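Local coordinates for protein adenylyl-sulfate kinase 1, chloroplastic (Arabidopsis thaliana, PDB 3UIE) that transfers a phosphate from ATP to the 3'-hydroxyl of adenosine 5'-phosphosulfate, producing the activated sulfate of plant sulfur metabolism, at residues Arg79-Lys91 with Leu104-Leu118. Sequence-based numbering, arbitrary orientation. Where two conformers were deposited one is given.
Sequences RAENIRRVGEVAK and LISPYRTDRDACRSL. With ADX (adenosine-5'-phosphosulfate), chain D.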
ATOM      1  N   ARG A  79      14.195  10.180  -6.685  1.00 33.66           N
ATOM      2  CA  ARG A  79      14.464   8.745  -6.601  1.00 34.95           C
ATOM      3  C   ARG A  79      14.434   8.288  -5.139  1.00 29.42           C
ATOM      4  O   ARG A  79      13.872   7.244  -4.816  1.00 30.14           O
ATOM      5  CB  ARG A  79      15.816   8.382  -7.228  1.00 32.33           C
ATOM      6  CG  ARG A  79      15.860   8.452  -8.752  1.00 37.41           C
ATOM      7  CD  ARG A  79      17.154   7.835  -9.265  1.00 38.39           C
ATOM      8  NE  ARG A  79      17.493   8.234 -10.628  1.00 46.90           N
ATOM      9  CZ  ARG A  79      17.445   7.426 -11.684  1.00 49.23           C
ATOM     10  NH1 ARG A  79      17.054   6.162 -11.547  1.00 32.69           N
ATOM     11  NH2 ARG A  79      17.791   7.887 -12.885  1.00 43.49           N
ATOM     12  N   ALA A  80      15.041   9.074  -4.255  1.00 34.11           N
ATOM     13  CA  ALA A  80      15.030   8.758  -2.829  1.00 30.31           C
ATOM     14  C   ALA A  80      13.596   8.727  -2.268  1.00 30.78           C
ATOM     15  O   ALA A  80      13.229   7.824  -1.508  1.00 29.74           O
ATOM     16  CB  ALA A  80      15.895   9.750  -2.054  1.00 34.64           C
ATOM     17  N   GLU A  81      12.784   9.714  -2.642  1.00 28.90           N
ATOM     18  CA  GLU A  81      11.392   9.762  -2.199  1.00 30.56           C
ATOM     19  C   GLU A  81      10.585   8.603  -2.791  1.00 30.26           C
ATOM     20  O   GLU A  81       9.757   8.002  -2.112  1.00 28.92           O
ATOM     21  CB  GLU A  81      10.749  11.106  -2.571  1.00 27.64           C
ATOM     22  CG  GLU A  81       9.293  11.239  -2.152  1.00 28.09           C
ATOM     23  CD  GLU A  81       9.094  11.232  -0.646  1.00 31.95           C
ATOM     24  OE1 GLU A  81      10.086  11.160   0.121  1.00 34.35           O
ATOM     25  OE2 GLU A  81       7.922  11.305  -0.232  1.00 35.41           O
ATOM     26  N   ASN A  82      10.845   8.291  -4.056  1.00 27.55           N
ATOM     27  CA  ASN A  82      10.213   7.154  -4.713  1.00 27.24           C
ATOM     28  C   ASN A  82      10.468   5.873  -3.914  1.00 34.04           C
ATOM     29  O   ASN A  82       9.549   5.126  -3.602  1.00 27.83           O
ATOM     30  CB  ASN A  82      10.778   7.007  -6.132  1.00 27.11           C
ATOM     31  CG  ASN A  82      10.136   5.878  -6.910  1.00 28.65           C
ATOM     32  OD1 ASN A  82       8.911   5.759  -6.965  1.00 30.09           O
ATOM     33  ND2 ASN A  82      10.961   5.044  -7.522  1.00 28.38           N
ATOM     34  N   ILE A  83      11.736   5.632  -3.591  1.00 28.59           N
ATOM     35  CA  ILE A  83      12.150   4.445  -2.847  1.00 23.88           C
ATOM     36  C   ILE A  83      11.546   4.474  -1.450  1.00 22.60           C
ATOM     37  O   ILE A  83      11.049   3.462  -0.945  1.00 24.54           O
ATOM     38  CB  ILE A  83      13.703   4.379  -2.737  1.00 27.05           C
ATOM     39  CG1 ILE A  83      14.329   4.185  -4.123  1.00 32.82           C
ATOM     40  CG2 ILE A  83      14.136   3.294  -1.748  1.00 29.26           C
ATOM     41  CD1 ILE A  83      15.838   4.550  -4.181  1.00 29.50           C
ATOM     42  N   ARG A  84      11.612   5.634  -0.811  1.00 24.43           N
ATOM     43  CA  ARG A  84      11.085   5.767   0.537  1.00 28.19           C
ATOM     44  C   ARG A  84       9.607   5.387   0.587  1.00 28.42           C
ATOM     45  O   ARG A  84       9.194   4.607   1.441  1.00 24.49           O
ATOM     46  CB  ARG A  84      11.251   7.196   1.053  1.00 30.07           C
ATOM     47  CG  ARG A  84      10.781   7.357   2.485  1.00 29.95           C
ATOM     48  CD  ARG A  84      10.651   8.816   2.896  1.00 27.74           C
ATOM     49  NE  ARG A  84       9.475   9.476   2.325  1.00 25.57           N
ATOM     50  CZ  ARG A  84       8.247   9.420   2.843  1.00 31.61           C
ATOM     51  NH1 ARG A  84       8.009   8.712   3.943  1.00 27.28           N
ATOM     52  NH2 ARG A  84       7.248  10.070   2.253  1.00 31.12           N
ATOM     53  N   ARG A  85       8.809   5.948  -0.317  1.00 23.74           N
ATOM     54  CA  ARG A  85       7.369   5.674  -0.305  1.00 30.57           C
ATOM     55  C   ARG A  85       7.103   4.209  -0.610  1.00 30.76           C
ATOM     56  O   ARG A  85       6.252   3.586   0.022  1.00 26.19           O
ATOM     57  CB  ARG A  85       6.618   6.545  -1.314  1.00 28.59           C
ATOM     58  CG  ARG A  85       6.597   8.028  -0.988  1.00 29.71           C
ATOM     59  CD  ARG A  85       5.765   8.763  -2.044  1.00 31.50           C
ATOM     60  NE  ARG A  85       5.938  10.209  -1.995  1.00 32.34           N
ATOM     61  CZ  ARG A  85       5.461  11.038  -2.917  1.00 31.32           C
ATOM     62  NH1 ARG A  85       4.781  10.562  -3.955  1.00 29.28           N
ATOM     63  NH2 ARG A  85       5.670  12.343  -2.805  1.00 33.97           N
ATOM     64  N   VAL A  86       7.827   3.652  -1.578  1.00 25.17           N
ATOM     65  CA  VAL A  86       7.640   2.239  -1.892  1.00 28.21           C
ATOM     66  C   VAL A  86       7.980   1.349  -0.694  1.00 23.63           C
ATOM     67  O   VAL A  86       7.265   0.386  -0.419  1.00 26.07           O
ATOM     68  CB  VAL A  86       8.404   1.795  -3.159  1.00 30.21           C
ATOM     69  CG1 VAL A  86       8.351   0.287  -3.305  1.00 23.17           C
ATOM     70  CG2 VAL A  86       7.800   2.459  -4.387  1.00 29.49           C
ATOM     71  N   GLY A  87       9.053   1.676   0.025  1.00 23.93           N
ATOM     72  CA  GLY A  87       9.398   0.951   1.248  1.00 25.25           C
ATOM     73  C   GLY A  87       8.278   0.992   2.285  1.00 25.37           C
ATOM     74  O   GLY A  87       7.969  -0.008   2.935  1.00 24.48           O
ATOM     75  N   GLU A  88       7.672   2.159   2.460  1.00 23.65           N
ATOM     76  CA  GLU A  88       6.577   2.298   3.419  1.00 22.08           C
ATOM     77  C   GLU A  88       5.343   1.506   2.986  1.00 22.11           C
ATOM     78  O   GLU A  88       4.672   0.875   3.806  1.00 23.70           O
ATOM     79  CB  GLU A  88       6.234   3.775   3.646  1.00 24.02           C
ATOM     80  CG  GLU A  88       7.341   4.561   4.409  1.00 23.51           C
ATOM     81  CD  GLU A  88       7.320   4.363   5.932  1.00 30.13           C
ATOM     82  OE1 GLU A  88       6.651   3.436   6.457  1.00 27.97           O
ATOM     83  OE2 GLU A  88       7.989   5.156   6.628  1.00 29.25           O
ATOM     84  N   VAL A  89       5.043   1.531   1.699  1.00 24.12           N
ATOM     85  CA  VAL A  89       3.890   0.768   1.218  1.00 25.15           C
ATOM     86  C   VAL A  89       4.147  -0.735   1.314  1.00 24.01           C
ATOM     87  O   VAL A  89       3.271  -1.504   1.712  1.00 23.41           O
ATOM     88  CB  VAL A  89       3.516   1.168  -0.203  1.00 24.90           C
ATOM     89  CG1 VAL A  89       2.420   0.237  -0.743  1.00 24.97           C
ATOM     90  CG2 VAL A  89       3.032   2.629  -0.206  1.00 25.48           C
ATOM     91  N   ALA A  90       5.365  -1.152   0.969  1.00 20.88           N
ATOM     92  CA  ALA A  90       5.753  -2.553   1.102  1.00 22.34           C
ATOM     93  C   ALA A  90       5.596  -3.027   2.548  1.00 22.25           C
ATOM     94  O   ALA A  90       5.180  -4.150   2.809  1.00 23.78           O
ATOM     95  CB  ALA A  90       7.187  -2.747   0.632  1.00 23.79           C
ATOM     96  N   LYS A  91       5.943  -2.163   3.491  1.00 21.84           N
ATOM     97  CA  LYS A  91       5.802  -2.489   4.894  1.00 24.09           C
ATOM     98  C   LYS A  91       4.335  -2.715   5.255  1.00 26.13           C
ATOM     99  O   LYS A  91       4.013  -3.618   6.021  1.00 23.21           O
ATOM    100  CB  LYS A  91       6.395  -1.370   5.750  1.00 20.61           C
ATOM    101  CG  LYS A  91       6.112  -1.528   7.225  1.00 29.05           C
ATOM    102  CD  LYS A  91       6.860  -0.488   8.012  1.00 28.04           C
ATOM    103  CE  LYS A  91       6.616  -0.638   9.497  1.00 39.71           C
ATOM    104  NZ  LYS A  91       7.415   0.356  10.263  1.00 36.51           N
ATOM    105  N   LEU A 104      12.127  -2.171  -8.322  1.00 27.56           N
ATOM    106  CA  LEU A 104      12.478  -0.791  -8.636  1.00 32.87           C
ATOM    107  C   LEU A 104      13.977  -0.771  -8.838  1.00 24.12           C
ATOM    108  O   LEU A 104      14.690  -1.522  -8.172  1.00 25.57           O
ATOM    109  CB  LEU A 104      12.193   0.096  -7.425  1.00 35.23           C
ATOM    110  CG  LEU A 104      10.947   0.913  -7.134  1.00 48.04           C
ATOM    111  CD1 LEU A 104       9.753   0.024  -6.828  1.00 45.14           C
ATOM    112  CD2 LEU A 104      11.258   1.811  -5.946  1.00 33.83           C
ATOM    113  N   ILE A 105      14.469   0.087  -9.732  1.00 23.95           N
ATOM    114  CA  ILE A 105      15.919   0.229  -9.888  1.00 26.50           C
ATOM    115  C   ILE A 105      16.566   0.492  -8.533  1.00 29.59           C
ATOM    116  O   ILE A 105      17.574  -0.123  -8.185  1.00 30.05           O
ATOM    117  CB  ILE A 105      16.295   1.346 -10.892  1.00 26.00           C
ATOM    118  CG1 ILE A 105      15.785   0.990 -12.289  1.00 28.81           C
ATOM    119  CG2 ILE A 105      17.819   1.559 -10.919  1.00 26.65           C
ATOM    120  CD1 ILE A 105      16.032   2.076 -13.338  1.00 30.95           C
ATOM    121  N   SER A 106      15.958   1.397  -7.768  1.00 25.96           N
ATOM    122  CA  SER A 106      16.408   1.754  -6.411  1.00 26.72           C
ATOM    123  C   SER A 106      17.928   1.793  -6.279  1.00 33.16           C
ATOM    124  O   SER A 106      18.516   0.988  -5.565  1.00 27.25           O
ATOM    125  CB  SER A 106      15.780   0.830  -5.354  1.00 27.68           C
ATOM    126  OG  SER A 106      15.861  -0.537  -5.724  1.00 23.28           O
ATOM    127  N   PRO A 107      18.569   2.740  -6.981  1.00 27.15           N
ATOM    128  CA  PRO A 107      20.025   2.714  -7.176  1.00 27.90           C
ATOM    129  C   PRO A 107      20.851   3.042  -5.933  1.00 29.83           C
ATOM    130  O   PRO A 107      22.001   2.652  -5.877  1.00 29.17           O
ATOM    131  CB  PRO A 107      20.244   3.780  -8.261  1.00 28.44           C
ATOM    132  CG  PRO A 107      19.106   4.734  -8.065  1.00 26.78           C
ATOM    133  CD  PRO A 107      17.933   3.877  -7.668  1.00 27.98           C
ATOM    134  N   TYR A 108      20.276   3.742  -4.961  1.00 27.80           N
ATOM    135  CA  TYR A 108      21.044   4.257  -3.832  1.00 35.44           C
ATOM    136  C   TYR A 108      20.987   3.331  -2.618  1.00 33.05           C
ATOM    137  O   TYR A 108      19.920   2.976  -2.115  1.00 30.28           O
ATOM    138  CB  TYR A 108      20.557   5.662  -3.464  1.00 38.81           C
ATOM    139  CG  TYR A 108      20.454   6.596  -4.654  1.00 39.24           C
ATOM    140  CD1 TYR A 108      21.405   6.577  -5.673  1.00 38.97           C
ATOM    141  CD2 TYR A 108      19.400   7.487  -4.764  1.00 34.44           C
ATOM    142  CE1 TYR A 108      21.302   7.441  -6.766  1.00 36.77           C
ATOM    143  CE2 TYR A 108      19.287   8.343  -5.844  1.00 38.04           C
ATOM    144  CZ  TYR A 108      20.235   8.317  -6.840  1.00 44.92           C
ATOM    145  OH  TYR A 108      20.099   9.182  -7.906  1.00 42.66           O
ATOM    146  N   ARG A 109      22.167   2.957  -2.153  1.00 30.93           N
ATOM    147  CA  ARG A 109      22.344   2.012  -1.065  1.00 29.01           C
ATOM    148  C   ARG A 109      21.687   2.535   0.213  1.00 32.06           C
ATOM    149  O   ARG A 109      20.966   1.814   0.903  1.00 29.22           O
ATOM    150  CB  ARG A 109      23.862   1.817  -0.873  1.00 30.89           C
ATOM    151  CG  ARG A 109      24.306   0.665  -0.016  1.00 39.31           C
ATOM    152  CD  ARG A 109      25.848   0.525  -0.081  1.00 39.91           C
ATOM    153  NE  ARG A 109      26.280  -0.034  -1.355  1.00 37.04           N
ATOM    154  CZ  ARG A 109      27.244   0.464  -2.129  1.00 40.51           C
ATOM    155  NH1 ARG A 109      27.910   1.550  -1.780  1.00 40.52           N
ATOM    156  NH2 ARG A 109      27.548  -0.139  -3.264  1.00 27.42           N
ATOM    157  N   THR A 110      21.931   3.804   0.518  1.00 29.45           N
ATOM    158  CA  THR A 110      21.372   4.420   1.721  1.00 27.90           C
ATOM    159  C   THR A 110      19.847   4.349   1.729  1.00 31.61           C
ATOM    160  O   THR A 110      19.230   4.165   2.785  1.00 31.90           O
ATOM    161  CB  THR A 110      21.830   5.894   1.876  1.00 36.65           C
ATOM    162  OG1 THR A 110      21.385   6.416   3.134  1.00 45.89           O
ATOM    163  CG2 THR A 110      21.293   6.762   0.738  1.00 35.04           C
ATOM    164  N   ASP A 111      19.227   4.511   0.564  1.00 29.12           N
ATOM    165  CA  ASP A 111      17.765   4.497   0.500  1.00 29.79           C
ATOM    166  C   ASP A 111      17.194   3.087   0.603  1.00 31.32           C
ATOM    167  O   ASP A 111      16.188   2.885   1.273  1.00 29.29           O
ATOM    168  CB  ASP A 111      17.260   5.209  -0.750  1.00 31.60           C
ATOM    169  CG  ASP A 111      17.645   6.663  -0.769  1.00 38.45           C
ATOM    170  OD1 ASP A 111      17.454   7.335   0.266  1.00 37.34           O
ATOM    171  OD2 ASP A 111      18.155   7.131  -1.805  1.00 41.26           O
ATOM    172  N   ARG A 112      17.830   2.108  -0.045  1.00 26.07           N
ATOM    173  CA  ARG A 112      17.402   0.721   0.161  1.00 27.70           C
ATOM    174  C   ARG A 112      17.608   0.291   1.612  1.00 29.42           C
ATOM    175  O   ARG A 112      16.778  -0.425   2.164  1.00 27.45           O
ATOM    176  CB  ARG A 112      18.105  -0.261  -0.777  1.00 26.87           C
ATOM    177  CG  ARG A 112      17.904   0.001  -2.255  1.00 23.04           C
ATOM    178  CD  ARG A 112      18.408  -1.208  -3.073  1.00 22.60           C
ATOM    179  NE  ARG A 112      19.792  -1.559  -2.718  1.00 24.42           N
ATOM    180  CZ  ARG A 112      20.868  -1.073  -3.328  1.00 26.39           C
ATOM    181  NH1 ARG A 112      20.740  -0.218  -4.344  1.00 25.90           N
ATOM    182  NH2 ARG A 112      22.079  -1.440  -2.921  1.00 26.43           N
ATOM    183  N   ASP A 113      18.717   0.700   2.228  1.00 29.51           N
ATOM    184  CA  ASP A 113      18.966   0.328   3.623  1.00 28.66           C
ATOM    185  C   ASP A 113      17.913   0.902   4.562  1.00 27.80           C
ATOM    186  O   ASP A 113      17.546   0.274   5.562  1.00 27.60           O
ATOM    187  CB  ASP A 113      20.372   0.748   4.082  1.00 25.55           C
ATOM    188  CG  ASP A 113      21.478   0.011   3.331  1.00 37.65           C
ATOM    189  OD1 ASP A 113      21.201  -1.017   2.661  1.00 32.00           O
ATOM    190  OD2 ASP A 113      22.633   0.464   3.420  1.00 33.75           O
ATOM    191  N   ALA A 114      17.420   2.093   4.246  1.00 26.44           N
ATOM    192  CA  ALA A 114      16.380   2.698   5.072  1.00 32.75           C
ATOM    193  C   ALA A 114      15.067   1.916   4.963  1.00 34.28           C
ATOM    194  O   ALA A 114      14.343   1.781   5.941  1.00 31.61           O
ATOM    195  CB  ALA A 114      16.178   4.162   4.706  1.00 31.56           C
ATOM    196  N   CYS A 115      14.782   1.367   3.786  1.00 26.28           N
ATOM    197  CA  CYS A 115      13.594   0.533   3.629  1.00 28.88           C
ATOM    198  C   CYS A 115      13.730  -0.721   4.477  1.00 30.60           C
ATOM    199  O   CYS A 115      12.771  -1.171   5.098  1.00 28.12           O
ATOM    200  CB  CYS A 115      13.379   0.139   2.165  1.00 27.45           C
ATOM    201  SG  CYS A 115      12.986   1.530   1.118  1.00 29.62           S
ATOM    202  N   ARG A 116      14.930  -1.294   4.485  1.00 27.00           N
ATOM    203  CA  ARG A 116      15.209  -2.460   5.324  1.00 24.96           C
ATOM    204  C   ARG A 116      14.980  -2.177   6.800  1.00 29.30           C
ATOM    205  O   ARG A 116      14.435  -3.013   7.522  1.00 27.93           O
ATOM    206  CB  ARG A 116      16.661  -2.955   5.089  1.00 24.91           C
ATOM    207  CG  ARG A 116      17.112  -4.040   6.062  1.00 24.79           C
ATOM    208  CD  ARG A 116      18.591  -4.443   5.821  1.00 30.12           C
ATOM    209  NE  ARG A 116      18.853  -5.014   4.497  1.00 29.85           N
ATOM    210  CZ  ARG A 116      18.785  -6.310   4.202  1.00 29.78           C
ATOM    211  NH1 ARG A 116      18.419  -7.188   5.126  1.00 26.50           N
ATOM    212  NH2 ARG A 116      19.054  -6.724   2.967  1.00 28.01           N
ATOM    213  N   SER A 117      15.402  -1.003   7.261  1.00 28.41           N
ATOM    214  CA  SER A 117      15.273  -0.662   8.675  0.55 31.64           C
ATOM    215  C   SER A 117      13.815  -0.455   9.106  1.00 37.21           C
ATOM    216  O   SER A 117      13.511  -0.481  10.302  1.00 34.12           O
ATOM    217  CB  SER A 117      16.102   0.575   9.019  0.55 34.31           C
ATOM    218  OG  SER A 117      15.547   1.743   8.446  0.55 37.92           O
ATOM    219  N   LEU A 118      12.924  -0.252   8.138  1.00 30.95           N
ATOM    220  CA  LEU A 118      11.488  -0.095   8.412  1.00 35.31           C
ATOM    221  C   LEU A 118      10.888  -1.402   8.893  1.00 38.88           C
ATOM    222  O   LEU A 118       9.844  -1.418   9.540  1.00 37.60           O
ATOM    223  CB  LEU A 118      10.730   0.358   7.164  1.00 31.09           C
ATOM    224  CG  LEU A 118      10.980   1.768   6.631  1.00 36.78           C
ATOM    225  CD1 LEU A 118      10.130   2.039   5.376  1.00 34.35           C
ATOM    226  CD2 LEU A 118      10.694   2.793   7.725  1.00 33.51           C
TER
HETATM  227  SB  ADX D 401      14.105   4.457  -9.339  1.00 28.08           S
HETATM  228  O1B ADX D 401      13.399   5.619  -8.875  1.00 30.55           O
HETATM  229  O2B ADX D 401      15.533   4.808  -9.507  1.00 29.04           O
HETATM  230  O3B ADX D 401      14.016   3.345  -8.371  1.00 24.99           O
HETATM  231  PA  ADX D 401      12.228   3.243 -10.990  1.00 30.07           P
HETATM  232  O1A ADX D 401      11.118   3.751 -10.109  1.00 28.19           O
HETATM  233  O2A ADX D 401      12.371   1.731 -10.915  1.00 30.40           O
HETATM  234  O3A ADX D 401      13.592   4.014 -10.686  1.00 29.78           O
HETATM  235  O5' ADX D 401      11.868   3.663 -12.467  1.00 33.39           O
HETATM  236  C5' ADX D 401      12.575   3.106 -13.534  1.00 39.89           C
HETATM  237  C4' ADX D 401      11.891   3.096 -14.800  1.00 45.52           C
HETATM  238  O4' ADX D 401      11.690   4.437 -15.235  1.00 37.95           O
HETATM  239  C3' ADX D 401      12.753   2.423 -15.806  1.00 39.73           C
HETATM  240  O3' ADX D 401      12.041   1.362 -16.361  1.00 43.11           O
HETATM  241  C2' ADX D 401      12.956   3.350 -16.842  1.00 57.66           C
HETATM  242  O2' ADX D 401      12.253   2.850 -17.930  1.00 75.93           O
HETATM  243  C1' ADX D 401      12.312   4.627 -16.469  1.00 47.10           C
HETATM  244  N9  ADX D 401      13.232   5.732 -16.497  1.00 37.71           N
HETATM  245  C8  ADX D 401      12.996   6.947 -17.044  1.00 40.46           C
HETATM  246  N7  ADX D 401      14.054   7.744 -16.807  1.00 37.13           N
HETATM  247  C5  ADX D 401      14.964   7.032 -16.109  1.00 34.38           C
HETATM  248  C6  ADX D 401      16.242   7.316 -15.590  1.00 45.99           C
HETATM  249  N6  ADX D 401      16.807   8.617 -15.760  1.00 42.58           N
HETATM  250  N1  ADX D 401      16.931   6.354 -14.926  1.00 51.12           N
HETATM  251  C2  ADX D 401      16.396   5.133 -14.755  1.00 50.44           C
HETATM  252  N3  ADX D 401      15.170   4.829 -15.240  1.00 43.39           N
HETATM  253  C4  ADX D 401      14.439   5.748 -15.909  1.00 34.06           C
HETATM  254  O   HOH W   1      14.961   7.088   0.800  1.00 39.98           O
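Arg79 and Tyr108 meet at about a right angle, guanidinium and ring planes 67° apart, with Arg79 CD 3.5 Å from Tyr108 OH. Pro107 CG lies over one face of the tyrosine ring, Asp111 OD2 sits in plane at its edge, and the hydroxyl is hydrogen-bonded to Asp161. The guanidinium has adenine N1 of the bound adenosine-5'-phosphosulfate at its edge, while Arg79 NH1 donates to sulfate oxygen O2B at 2.9 Å; the chain, extended from CG to NE, spans sulfate and base. Asn82 ND2 also holds the sulfate, through O1B, and touches Leu104 CD2 at 3.6 Å. From the other segment, the backbone N of Ile105 binds the phosphate and that of Ser106 the sulfate.

Behind the ligand, Ile83 carries the apolar packing: CD1 packs on Ser106 CA (3.6 Å), and CG2, anti to the backbone N, reaches Cys115 SG. Val86 and Leu104 meet tip to tip. Gly87 lets Cys115 SG come within 3.6 Å of its CA, and farther along Lys91 NZ donates to a lone pair of Leu118 O. One water bridges Ala80 O and Asp111 OD1.

The helices run side by side, 18° from parallel, packed against the parallel sheet of a P-loop kinase; the start of the first, through Arg79 and Asn82, and the loop 104-107 leading into the second make up part of the APS pocket of the APS kinase family.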